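Local structure of aeromonas extracellular serine protease (Aeromonas sobria, 3WQB) at residues A[43-51]-A[287-295]; A[393-401]-A[409-417]. The protein cleaves peptide bonds after Lys-Lys and Lys-Arg pairs as a calcium-binding, secreted serine protease of the furin subfamily, acting on host plasma proteins. The protein carries 1 engineered substitution. All blocks are in the same frame, centred on the assembly; numbering follows the deposited sequence.

Interaction 1 (A[43-51]-A[287-295])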
ATOM      1  N   GLN A  43      25.107   5.294  11.520  1.00 13.17           N
ATOM      2  CA  GLN A  43      24.718   6.259  12.555  1.00 13.03           C
ATOM      3  C   GLN A  43      23.408   5.841  13.223  1.00 13.07           C
ATOM      4  O   GLN A  43      22.614   5.083  12.655  1.00 12.62           O
ATOM      5  CB  GLN A  43      24.644   7.692  12.004  1.00 13.27           C
ATOM      6  CG  GLN A  43      23.461   7.984  11.079  1.00 13.31           C
ATOM      7  CD  GLN A  43      23.734   7.660   9.624  1.00 11.96           C
ATOM      8  OE1 GLN A  43      23.924   6.494   9.253  1.00 12.91           O
ATOM      9  NE2 GLN A  43      23.715   8.690   8.772  1.00 12.70           N
ATOM     10  N   ASP A  44      23.180   6.337  14.432  1.00 13.04           N
ATOM     11  CA  ASP A  44      22.068   5.845  15.231  1.00 12.73           C
ATOM     12  C   ASP A  44      20.724   6.550  15.016  1.00 12.34           C
ATOM     13  O   ASP A  44      19.707   6.083  15.527  1.00 12.68           O
ATOM     14  CB  ASP A  44      22.439   5.758  16.729  1.00 13.10           C
ATOM     15  CG  ASP A  44      22.792   7.111  17.354  1.00 14.57           C
ATOM     16  OD1 ASP A  44      22.435   8.168  16.786  1.00 15.23           O
ATOM     17  OD2 ASP A  44      23.422   7.090  18.443  1.00 16.53           O
ATOM     18  N   GLY A  45      20.701   7.641  14.247  1.00 12.09           N
ATOM     19  CA  GLY A  45      19.459   8.421  14.101  1.00 12.17           C
ATOM     20  C   GLY A  45      18.869   8.892  15.429  1.00 12.08           C
ATOM     21  O   GLY A  45      17.651   9.077  15.548  1.00 12.59           O
ATOM     22  N   PHE A  46      19.749   9.090  16.420  1.00 12.39           N
ATOM     23  CA  PHE A  46      19.389   9.479  17.799  1.00 12.39           C
ATOM     24  C   PHE A  46      18.767   8.355  18.633  1.00 12.55           C
ATOM     25  O   PHE A  46      18.329   8.574  19.768  1.00 13.44           O
ATOM     26  CB  PHE A  46      18.538  10.754  17.852  1.00 12.32           C
ATOM     27  CG  PHE A  46      19.151  11.929  17.140  1.00 12.14           C
ATOM     28  CD1 PHE A  46      20.261  12.591  17.673  1.00 12.75           C
ATOM     29  CD2 PHE A  46      18.604  12.395  15.942  1.00 11.82           C
ATOM     30  CE1 PHE A  46      20.810  13.693  17.024  1.00 13.33           C
ATOM     31  CE2 PHE A  46      19.151  13.498  15.282  1.00 13.21           C
ATOM     32  CZ  PHE A  46      20.263  14.151  15.826  1.00 12.06           C
ATOM     33  N   SER A  47      18.746   7.148  18.074  1.00 12.90           N
ATOM     34  CA  SER A  47      18.335   5.959  18.808  1.00 13.43           C
ATOM     35  C   SER A  47      19.541   5.363  19.529  1.00 14.00           C
ATOM     36  O   SER A  47      20.654   5.886  19.431  1.00 13.86           O
ATOM     37  CB  SER A  47      17.718   4.929  17.858  1.00 13.34           C
ATOM     38  OG  SER A  47      18.714   4.139  17.233  1.00 13.20           O
ATOM     39  N   ALA A  48      19.319   4.252  20.227  1.00 14.55           N
ATOM     40  CA  ALA A  48      20.362   3.645  21.056  1.00 15.41           C
ATOM     41  C   ALA A  48      21.517   3.034  20.259  1.00 15.82           C
ATOM     42  O   ALA A  48      22.627   2.915  20.774  1.00 17.30           O
ATOM     43  CB  ALA A  48      19.764   2.623  22.006  1.00 15.66           C
ATOM     44  N   ARG A  49      21.272   2.650  19.004  1.00 16.19           N
ATOM     45  CA  ARG A  49      22.349   2.080  18.185  1.00 16.23           C
ATOM     46  C   ARG A  49      22.158   2.350  16.702  1.00 15.87           C
ATOM     47  O   ARG A  49      21.051   2.638  16.255  1.00 16.28           O
ATOM     48  CB  ARG A  49      22.522   0.570  18.436  1.00 16.87           C
ATOM     49  CG  ARG A  49      21.478  -0.324  17.768  1.00 17.31           C
ATOM     50  CD  ARG A  49      22.022  -1.742  17.603  1.00 18.45           C
ATOM     51  NE  ARG A  49      21.023  -2.668  17.063  1.00 18.52           N
ATOM     52  CZ  ARG A  49      20.787  -2.864  15.765  1.00 19.35           C
ATOM     53  NH1 ARG A  49      21.469  -2.200  14.840  1.00 19.89           N
ATOM     54  NH2 ARG A  49      19.853  -3.723  15.387  1.00 19.05           N
ATOM     55  N   GLY A  50      23.255   2.264  15.959  1.00 15.47           N
ATOM     56  CA  GLY A  50      23.230   2.392  14.510  1.00 15.36           C
ATOM     57  C   GLY A  50      23.049   1.048  13.823  1.00 14.93           C
ATOM     58  O   GLY A  50      23.109  -0.009  14.450  1.00 15.13           O
ATOM     59  N   GLY A  51      22.810   1.105  12.522  1.00 14.77           N
ATOM     60  CA  GLY A  51      22.665  -0.089  11.701  1.00 14.53           C
ATOM     61  C   GLY A  51      23.949  -0.401  10.970  1.00 14.95           C
ATOM     62  O   GLY A  51      25.052  -0.226  11.506  1.00 16.13           O
ATOM     63  N   GLY A 287      13.075   4.031  16.427  1.00 11.98           N
ATOM     64  CA  GLY A 287      13.864   5.214  16.767  1.00 12.54           C
ATOM     65  C   GLY A 287      14.229   5.269  18.231  1.00 12.76           C
ATOM     66  O   GLY A 287      14.770   6.278  18.703  1.00 13.28           O
ATOM     67  N   THR A 288      13.950   4.176  18.935  1.00 13.27           N
ATOM     68  CA  THR A 288      14.169   4.079  20.372  1.00 13.94           C
ATOM     69  C   THR A 288      15.435   3.252  20.571  1.00 14.05           C
ATOM     70  O   THR A 288      16.502   3.794  20.844  1.00 14.01           O
ATOM     71  CB  THR A 288      12.949   3.434  21.064  1.00 14.18           C
ATOM     72  OG1 THR A 288      12.571   2.260  20.334  1.00 14.99           O
ATOM     73  CG2 THR A 288      11.764   4.401  21.071  1.00 15.56           C
ATOM     74  N   ASP A 289      15.326   1.944  20.382  1.00 14.77           N
ATOM     75  CA  ASP A 289      16.471   1.048  20.468  1.00 15.43           C
ATOM     76  C   ASP A 289      17.319   1.032  19.196  1.00 14.55           C
ATOM     77  O   ASP A 289      18.523   0.792  19.238  1.00 14.82           O
ATOM     78  CB  ASP A 289      15.999  -0.365  20.798  1.00 16.73           C
ATOM     79  CG  ASP A 289      15.266  -0.442  22.125  1.00 20.23           C
ATOM     80  OD1 ASP A 289      15.797   0.071  23.130  1.00 24.16           O
ATOM     81  OD2 ASP A 289      14.153  -1.008  22.161  1.00 25.41           O
ATOM     82  N   THR A 290      16.677   1.293  18.058  1.00 13.67           N
ATOM     83  CA  THR A 290      17.319   1.208  16.739  1.00 13.11           C
ATOM     84  C   THR A 290      16.744   2.322  15.837  1.00 12.27           C
ATOM     85  O   THR A 290      15.718   2.915  16.180  1.00 12.51           O
ATOM     86  CB  THR A 290      17.079  -0.170  16.093  1.00 13.05           C
ATOM     87  OG1 THR A 290      15.675  -0.419  16.065  1.00 14.37           O
ATOM     88  CG2 THR A 290      17.790  -1.298  16.882  1.00 13.24           C
ATOM     89  N   PRO A 291      17.402   2.626  14.696  1.00 11.80           N
ATOM     90  CA  PRO A 291      17.050   3.848  13.961  1.00 11.50           C
ATOM     91  C   PRO A 291      15.663   3.841  13.324  1.00 10.93           C
ATOM     92  O   PRO A 291      15.191   2.815  12.810  1.00 10.78           O
ATOM     93  CB  PRO A 291      18.128   3.929  12.867  1.00 12.09           C
ATOM     94  CG  PRO A 291      19.268   3.167  13.430  1.00 11.50           C
ATOM     95  CD  PRO A 291      18.633   2.022  14.159  1.00 12.23           C
ATOM     96  N   ALA A 292      15.027   5.005  13.362  1.00 10.88           N
ATOM     97  CA  ALA A 292      13.862   5.276  12.525  1.00 10.36           C
ATOM     98  C   ALA A 292      14.149   6.517  11.667  1.00 10.62           C
ATOM     99  O   ALA A 292      15.319   6.821  11.411  1.00 10.86           O
ATOM    100  CB  ALA A 292      12.588   5.410  13.360  1.00 11.06           C
ATOM    101  N   MET A 293      13.113   7.236  11.238  1.00 10.81           N
ATOM    102  CA  MET A 293      13.275   8.285  10.233  1.00 10.65           C
ATOM    103  C   MET A 293      13.260   9.665  10.884  1.00 10.90           C
ATOM    104  O   MET A 293      12.222  10.118  11.387  1.00 12.25           O
ATOM    105  CB  MET A 293      12.167   8.191   9.180  1.00 10.95           C
ATOM    106  CG  MET A 293      11.948   6.803   8.577  1.00 10.29           C
ATOM    107  SD  MET A 293      13.267   6.213   7.493  1.00 11.12           S
ATOM    108  CE  MET A 293      12.864   7.135   6.024  1.00 10.54           C
ATOM    109  N   VAL A 294      14.410  10.332  10.861  1.00 10.68           N
ATOM    110  CA  VAL A 294      14.495  11.714  11.325  1.00 10.34           C
ATOM    111  C   VAL A 294      13.879  12.627  10.270  1.00 10.23           C
ATOM    112  O   VAL A 294      14.274  12.609   9.101  1.00 10.67           O
ATOM    113  CB  VAL A 294      15.949  12.119  11.642  1.00 10.17           C
ATOM    114  CG1 VAL A 294      16.040  13.620  11.939  1.00 11.51           C
ATOM    115  CG2 VAL A 294      16.466  11.284  12.816  1.00 11.37           C
ATOM    116  N   THR A 295      12.895  13.416  10.688  1.00  9.85           N
ATOM    117  CA  THR A 295      12.088  14.175   9.745  1.00 10.35           C
ATOM    118  C   THR A 295      11.412  15.374  10.420  1.00 10.43           C
ATOM    119  O   THR A 295      11.625  15.633  11.607  1.00 11.27           O
ATOM    120  CB  THR A 295      11.025  13.250   9.087  1.00 10.23           C
ATOM    121  OG1 THR A 295      10.368  13.944   8.020  1.00 10.45           O
ATOM    122  CG2 THR A 295      10.000  12.756  10.105  1.00 11.69           C
TER
HETATM  123  O   HOH W   1      15.665   7.276  14.818  1.00 13.35           O

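Interaction 2 (A[393-401]-A[409-417])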
ATOM      1  N   VAL A 393       5.941 -27.634   2.411  1.00 17.79           N
ATOM      2  CA  VAL A 393       5.700 -26.781   1.247  1.00 17.01           C
ATOM      3  C   VAL A 393       6.102 -25.345   1.511  1.00 15.78           C
ATOM      4  O   VAL A 393       6.006 -24.861   2.629  1.00 15.44           O
ATOM      5  CB  VAL A 393       4.228 -26.842   0.765  1.00 17.56           C
ATOM      6  CG1 VAL A 393       3.848 -28.279   0.377  1.00 18.63           C
ATOM      7  CG2 VAL A 393       3.275 -26.281   1.803  1.00 18.48           C
ATOM      8  N   LYS A 394       6.567 -24.671   0.467  1.00 15.05           N
ATOM      9  CA  LYS A 394       6.962 -23.277   0.567  1.00 14.55           C
ATOM     10  C   LYS A 394       5.722 -22.393   0.759  1.00 14.01           C
ATOM     11  O   LYS A 394       4.792 -22.433  -0.052  1.00 13.83           O
ATOM     12  CB  LYS A 394       7.744 -22.894  -0.686  1.00 15.18           C
ATOM     13  CG  LYS A 394       8.331 -21.503  -0.697  1.00 16.36           C
ATOM     14  CD  LYS A 394       9.428 -21.396  -1.754  1.00 19.67           C
ATOM     15  CE  LYS A 394       8.909 -21.689  -3.151  1.00 21.92           C
ATOM     16  NZ  LYS A 394      10.026 -21.812  -4.118  1.00 24.58           N
ATOM     17  N   GLY A 395       5.720 -21.628   1.850  1.00 13.68           N
ATOM     18  CA  GLY A 395       4.632 -20.701   2.183  1.00 13.01           C
ATOM     19  C   GLY A 395       4.963 -19.263   1.817  1.00 12.60           C
ATOM     20  O   GLY A 395       4.062 -18.438   1.615  1.00 12.82           O
ATOM     21  N   LEU A 396       6.262 -18.960   1.766  1.00 12.30           N
ATOM     22  CA  LEU A 396       6.764 -17.656   1.324  1.00 12.31           C
ATOM     23  C   LEU A 396       8.163 -17.850   0.771  1.00 11.93           C
ATOM     24  O   LEU A 396       8.986 -18.493   1.386  1.00 13.05           O
ATOM     25  CB  LEU A 396       6.793 -16.637   2.466  1.00 12.53           C
ATOM     26  CG  LEU A 396       7.090 -15.187   2.054  1.00 14.10           C
ATOM     27  CD1 LEU A 396       5.868 -14.549   1.431  1.00 15.81           C
ATOM     28  CD2 LEU A 396       7.583 -14.361   3.241  1.00 15.36           C
ATOM     29  N   GLU A 397       8.426 -17.285  -0.401  1.00 11.23           N
ATOM     30  CA  GLU A 397       9.725 -17.435  -1.038  1.00 10.97           C
ATOM     31  C   GLU A 397      10.786 -16.544  -0.409  1.00 10.74           C
ATOM     32  O   GLU A 397      10.476 -15.555   0.273  1.00 11.51           O
ATOM     33  CB  GLU A 397       9.639 -17.094  -2.535  1.00 11.29           C
ATOM     34  CG  GLU A 397       8.524 -17.824  -3.275  1.00 12.13           C
ATOM     35  CD  GLU A 397       7.237 -17.016  -3.410  1.00 11.98           C
ATOM     36  OE1 GLU A 397       6.824 -16.318  -2.452  1.00 11.84           O
ATOM     37  OE2 GLU A 397       6.627 -17.095  -4.496  1.00 12.18           O
ATOM     38  N   GLY A 398      12.041 -16.918  -0.644  1.00 11.11           N
ATOM     39  CA  GLY A 398      13.159 -16.001  -0.492  1.00 10.96           C
ATOM     40  C   GLY A 398      13.382 -15.349  -1.848  1.00 10.74           C
ATOM     41  O   GLY A 398      12.443 -15.206  -2.635  1.00 12.56           O
ATOM     42  N   TRP A 399      14.621 -14.963  -2.147  1.00 10.43           N
ATOM     43  CA  TRP A 399      14.950 -14.433  -3.472  1.00 10.55           C
ATOM     44  C   TRP A 399      14.925 -15.519  -4.531  1.00 10.85           C
ATOM     45  O   TRP A 399      15.512 -16.591  -4.350  1.00 11.60           O
ATOM     46  CB  TRP A 399      16.341 -13.813  -3.468  1.00 10.50           C
ATOM     47  CG  TRP A 399      16.405 -12.466  -2.835  1.00  9.98           C
ATOM     48  CD1 TRP A 399      16.898 -12.165  -1.600  1.00 11.09           C
ATOM     49  CD2 TRP A 399      15.948 -11.233  -3.405  1.00  9.68           C
ATOM     50  NE1 TRP A 399      16.791 -10.817  -1.367  1.00 11.13           N
ATOM     51  CE2 TRP A 399      16.213 -10.219  -2.459  1.00 10.03           C
ATOM     52  CE3 TRP A 399      15.361 -10.882  -4.632  1.00 10.65           C
ATOM     53  CZ2 TRP A 399      15.905  -8.880  -2.692  1.00 10.84           C
ATOM     54  CZ3 TRP A 399      15.058  -9.549  -4.865  1.00 10.92           C
ATOM     55  CH2 TRP A 399      15.332  -8.559  -3.895  1.00 10.34           C
ATOM     56  N   GLU A 400      14.266 -15.209  -5.644  1.00 10.73           N
ATOM     57  CA  GLU A 400      14.226 -16.087  -6.817  1.00 11.21           C
ATOM     58  C   GLU A 400      14.397 -15.272  -8.093  1.00 11.62           C
ATOM     59  O   GLU A 400      14.025 -14.093  -8.156  1.00 13.06           O
ATOM     60  CB  GLU A 400      12.921 -16.887  -6.864  1.00 11.13           C
ATOM     61  CG  GLU A 400      12.755 -17.792  -5.640  1.00 12.78           C
ATOM     62  CD  GLU A 400      11.459 -18.571  -5.615  1.00 15.03           C
ATOM     63  OE1 GLU A 400      10.677 -18.451  -6.571  1.00 16.50           O
ATOM     64  OE2 GLU A 400      11.226 -19.319  -4.640  1.00 16.02           O
ATOM     65  N   ARG A 401      14.990 -15.892  -9.105  1.00 12.05           N
ATOM     66  CA  ARG A 401      15.219 -15.221 -10.381  1.00 12.06           C
ATOM     67  C   ARG A 401      14.239 -15.772 -11.414  1.00 12.40           C
ATOM     68  O   ARG A 401      14.148 -16.989 -11.606  1.00 13.24           O
ATOM     69  CB  ARG A 401      16.668 -15.428 -10.838  1.00 13.07           C
ATOM     70  CG  ARG A 401      17.130 -14.459 -11.924  1.00 14.18           C
ATOM     71  CD  ARG A 401      18.589 -14.704 -12.287  1.00 20.28           C
ATOM     72  NE  ARG A 401      19.251 -13.456 -12.666  1.00 25.45           N
ATOM     73  CZ  ARG A 401      19.929 -13.252 -13.792  1.00 28.93           C
ATOM     74  NH1 ARG A 401      20.059 -14.216 -14.695  1.00 30.80           N
ATOM     75  NH2 ARG A 401      20.482 -12.067 -14.012  1.00 30.86           N
ATOM     76  N   SER A 409      11.687 -10.928  -4.773  1.00  9.78           N
ATOM     77  CA  SER A 409      11.230 -11.580  -3.549  1.00  9.49           C
ATOM     78  C   SER A 409       9.950 -10.891  -3.063  1.00  9.29           C
ATOM     79  O   SER A 409       9.773  -9.691  -3.274  1.00  9.71           O
ATOM     80  CB  SER A 409      12.317 -11.540  -2.475  1.00 10.20           C
ATOM     81  OG  SER A 409      12.609 -10.203  -2.087  1.00 11.23           O
ATOM     82  N   PRO A 410       9.047 -11.641  -2.412  1.00  8.83           N
ATOM     83  CA  PRO A 410       7.866 -10.975  -1.866  1.00  8.99           C
ATOM     84  C   PRO A 410       8.214 -10.021  -0.717  1.00  9.15           C
ATOM     85  O   PRO A 410       7.446  -9.107  -0.430  1.00  9.42           O
ATOM     86  CB  PRO A 410       6.996 -12.141  -1.370  1.00  9.05           C
ATOM     87  CG  PRO A 410       7.967 -13.253  -1.149  1.00  9.64           C
ATOM     88  CD  PRO A 410       8.977 -13.106  -2.226  1.00  9.29           C
ATOM     89  N   THR A 411       9.361 -10.222  -0.068  1.00  9.46           N
ATOM     90  CA  THR A 411       9.765  -9.321   1.009  1.00 10.12           C
ATOM     91  C   THR A 411      10.258  -7.968   0.482  1.00  9.94           C
ATOM     92  O   THR A 411       9.860  -6.917   1.002  1.00 10.28           O
ATOM     93  CB  THR A 411      10.818  -9.983   1.918  1.00  9.32           C
ATOM     94  OG1 THR A 411      10.236 -11.136   2.528  1.00 10.93           O
ATOM     95  CG2 THR A 411      11.282  -9.022   2.998  1.00 10.43           C
ATOM     96  N   TYR A 412      11.125  -7.997  -0.526  1.00  9.61           N
ATOM     97  CA  TYR A 412      11.813  -6.794  -0.988  1.00  9.38           C
ATOM     98  C   TYR A 412      11.396  -6.342  -2.387  1.00  9.21           C
ATOM     99  O   TYR A 412      11.938  -5.366  -2.905  1.00 10.16           O
ATOM    100  CB  TYR A 412      13.337  -7.018  -0.929  1.00  9.78           C
ATOM    101  CG  TYR A 412      13.821  -7.422   0.438  1.00  9.84           C
ATOM    102  CD1 TYR A 412      13.874  -6.494   1.474  1.00  9.88           C
ATOM    103  CD2 TYR A 412      14.203  -8.730   0.701  1.00 11.16           C
ATOM    104  CE1 TYR A 412      14.296  -6.856   2.732  1.00 11.34           C
ATOM    105  CE2 TYR A 412      14.627  -9.107   1.960  1.00 11.45           C
ATOM    106  CZ  TYR A 412      14.671  -8.157   2.973  1.00 10.19           C
ATOM    107  OH  TYR A 412      15.093  -8.503   4.236  1.00 11.14           O
ATOM    108  N   GLY A 413      10.447  -7.052  -3.000  1.00  9.13           N
ATOM    109  CA  GLY A 413      10.127  -6.804  -4.402  1.00  8.92           C
ATOM    110  C   GLY A 413      11.370  -7.050  -5.251  1.00  8.83           C
ATOM    111  O   GLY A 413      12.069  -8.060  -5.091  1.00  9.92           O
ATOM    112  N   PHE A 414      11.648  -6.115  -6.156  1.00  9.32           N
ATOM    113  CA  PHE A 414      12.856  -6.175  -6.971  1.00  9.59           C
ATOM    114  C   PHE A 414      14.111  -5.776  -6.194  1.00  9.76           C
ATOM    115  O   PHE A 414      15.231  -5.968  -6.676  1.00 10.66           O
ATOM    116  CB  PHE A 414      12.683  -5.344  -8.248  1.00 10.27           C
ATOM    117  CG  PHE A 414      11.630  -5.900  -9.155  1.00 10.25           C
ATOM    118  CD1 PHE A 414      10.382  -5.286  -9.265  1.00 11.06           C
ATOM    119  CD2 PHE A 414      11.857  -7.090  -9.843  1.00 10.65           C
ATOM    120  CE1 PHE A 414       9.392  -5.836 -10.078  1.00 11.47           C
ATOM    121  CE2 PHE A 414      10.875  -7.649 -10.646  1.00 12.08           C
ATOM    122  CZ  PHE A 414       9.644  -7.024 -10.765  1.00 11.99           C
ATOM    123  N   GLY A 415      13.919  -5.256  -4.983  1.00  9.79           N
ATOM    124  CA  GLY A 415      15.030  -4.912  -4.110  1.00  9.69           C
ATOM    125  C   GLY A 415      14.941  -3.526  -3.516  1.00  9.50           C
ATOM    126  O   GLY A 415      13.946  -2.809  -3.683  1.00  9.53           O
ATOM    127  N   LEU A 416      16.005  -3.149  -2.812  1.00  8.82           N
ATOM    128  CA  LEU A 416      16.091  -1.830  -2.212  1.00  9.38           C
ATOM    129  C   LEU A 416      16.434  -0.777  -3.262  1.00  9.26           C
ATOM    130  O   LEU A 416      17.369  -0.941  -4.044  1.00 10.40           O
ATOM    131  CB  LEU A 416      17.140  -1.835  -1.101  1.00  9.41           C
ATOM    132  CG  LEU A 416      17.559  -0.502  -0.481  1.00  9.55           C
ATOM    133  CD1 LEU A 416      16.389   0.178   0.207  1.00 10.07           C
ATOM    134  CD2 LEU A 416      18.726  -0.696   0.476  1.00 12.14           C
ATOM    135  N   ILE A 417      15.678   0.312  -3.261  1.00  9.14           N
ATOM    136  CA  ILE A 417      15.931   1.425  -4.176  1.00  9.63           C
ATOM    137  C   ILE A 417      17.407   1.830  -4.195  1.00  9.61           C
ATOM    138  O   ILE A 417      18.038   1.980  -3.142  1.00 10.36           O
ATOM    139  CB  ILE A 417      15.069   2.627  -3.797  1.00  9.70           C
ATOM    140  CG1 ILE A 417      13.595   2.303  -4.063  1.00 10.96           C
ATOM    141  CG2 ILE A 417      15.506   3.876  -4.560  1.00 11.67           C
ATOM    142  CD1 ILE A 417      12.626   3.390  -3.617  1.00 12.83           C
TER
HETATM  143  O   HOH W   2      10.944 -12.810   0.521  1.00 11.65           O

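Interaction 1 (A[43-51]-A[287-295])
Residues 43-51 and 287-295 meet backbone to backbone at Ala-48, whose N donates to Thr-288 O at 2.9 Å, and Ser-47 CA lies 4.8 Å from Thr-288 CA without either run being a strand at that point. Beside this bond Ser-47 is pressed against the 287-291 loop: its CB packs on Gly-287 O, and its OG stands 3.0 Å from Thr-290 C. A chi1 of 84° sets OG between its own backbone N and carbonyl carbon, where it abuts the Thr-290/Pro-291 peptide and still donates to Asp-44 O at 2.8 Å, in the carbonyl plane, on a lone pair. Asp-44 O thus takes two donors, for Ser-47 N also closes on it in the type I' turn 44-47. Within that turn Asp-44 OD1 accepts from Phe-46 N, an Asx turn, while OD2 forms a salt bridge with Arg-315. Both segments belong to the subtilisin domain, and 287-295 runs into strand 293-296. The Pro-291 ring packs against two carbonyl oxygens, Arg-49 O 3.3 Å from CD and Asp-44 O 3.6 Å from CG. Thr-290 CG2 lies over one face of the Arg-49 guanidinium, offset toward the rim; NH1 donates a hydrogen bond to Gly-50 O close to the guanidinium plane, and NH2 is salt-bridged to Asp-264. Val-294 CG2 meets the Phe-46 ring at its edge, 3.9 Å from CD2, and Val-294 approaches Thr-132, a calcium ligand. One water accepts from Ala-292 N and donates to Gly-45 O.

Interaction 2 (A[393-401]-A[409-417])
The indole of Trp-399 carries its six-membered ring over Ser-409, whose CB lies 3.9 Å from the ring centroid, 18° off the normal, in a CH-pi contact. Ser-409 OG lies over the same ring toward its rim, 3.6 Å from Trp-399 CZ2, and accepts from Tyr-412 N, the ST motif that opens this loop. Tyr-412 runs its ring almost parallel to the indole five-membered ring, planes at 10°, but slid aside with centroids 5.8 Å apart; the closer touch is Tyr-412 CB to Trp-399 CZ2. Gly-415, the last residue of the type II' turn 412-415, brings its CA to the indole edge at CH2. Segment 393-401 supplies the first strand, 400-401, of a short antiparallel hairpin whose second strand, 407-408, leads directly into 409-417. Upstream, at the classic bulge of Gly-395 and Leu-396, the Leu-396 and Pro-410 side chains run past each other in opposite directions, with Leu-396 CD1 3.6 Å from Pro-410 CG. Glu-397 OE1 also reaches Pro-410 CG, at 3.5 Å, while OE2 is held by Ile-502 N of the P-domain region. A water bonded to Glu-397 O and Thr-411 OG1 bridges the segments. Trp-399 NE1 donates to Val-372 O, and Tyr-412 OH has Asp-373 as a partner.

How the interactions relate
From the N terminus, the loop 43-51, ahead of helix 60-64, pairs with 287-295, so interaction 1 closes a 235-residue span that includes all six strands of the parallel sheet, from 73-77 to 277-282. Interaction 2 opens only later and closes a much shorter loop, with seven residues between 393-401 and 409-417. The two therefore stand in series, neither nested nor crossing. The centres of interaction 1 and interaction 2 are about 26 Å apart. The nearest atoms of interaction 1 and interaction 2 are about 10 Å apart, so the two do not touch. Interaction 1 joins the N-terminal loop to the turn leading into strand 293-296, whereas interaction 2 joins the end of strand 390-396 to the loop before helix 419-426, beside strand 277-282.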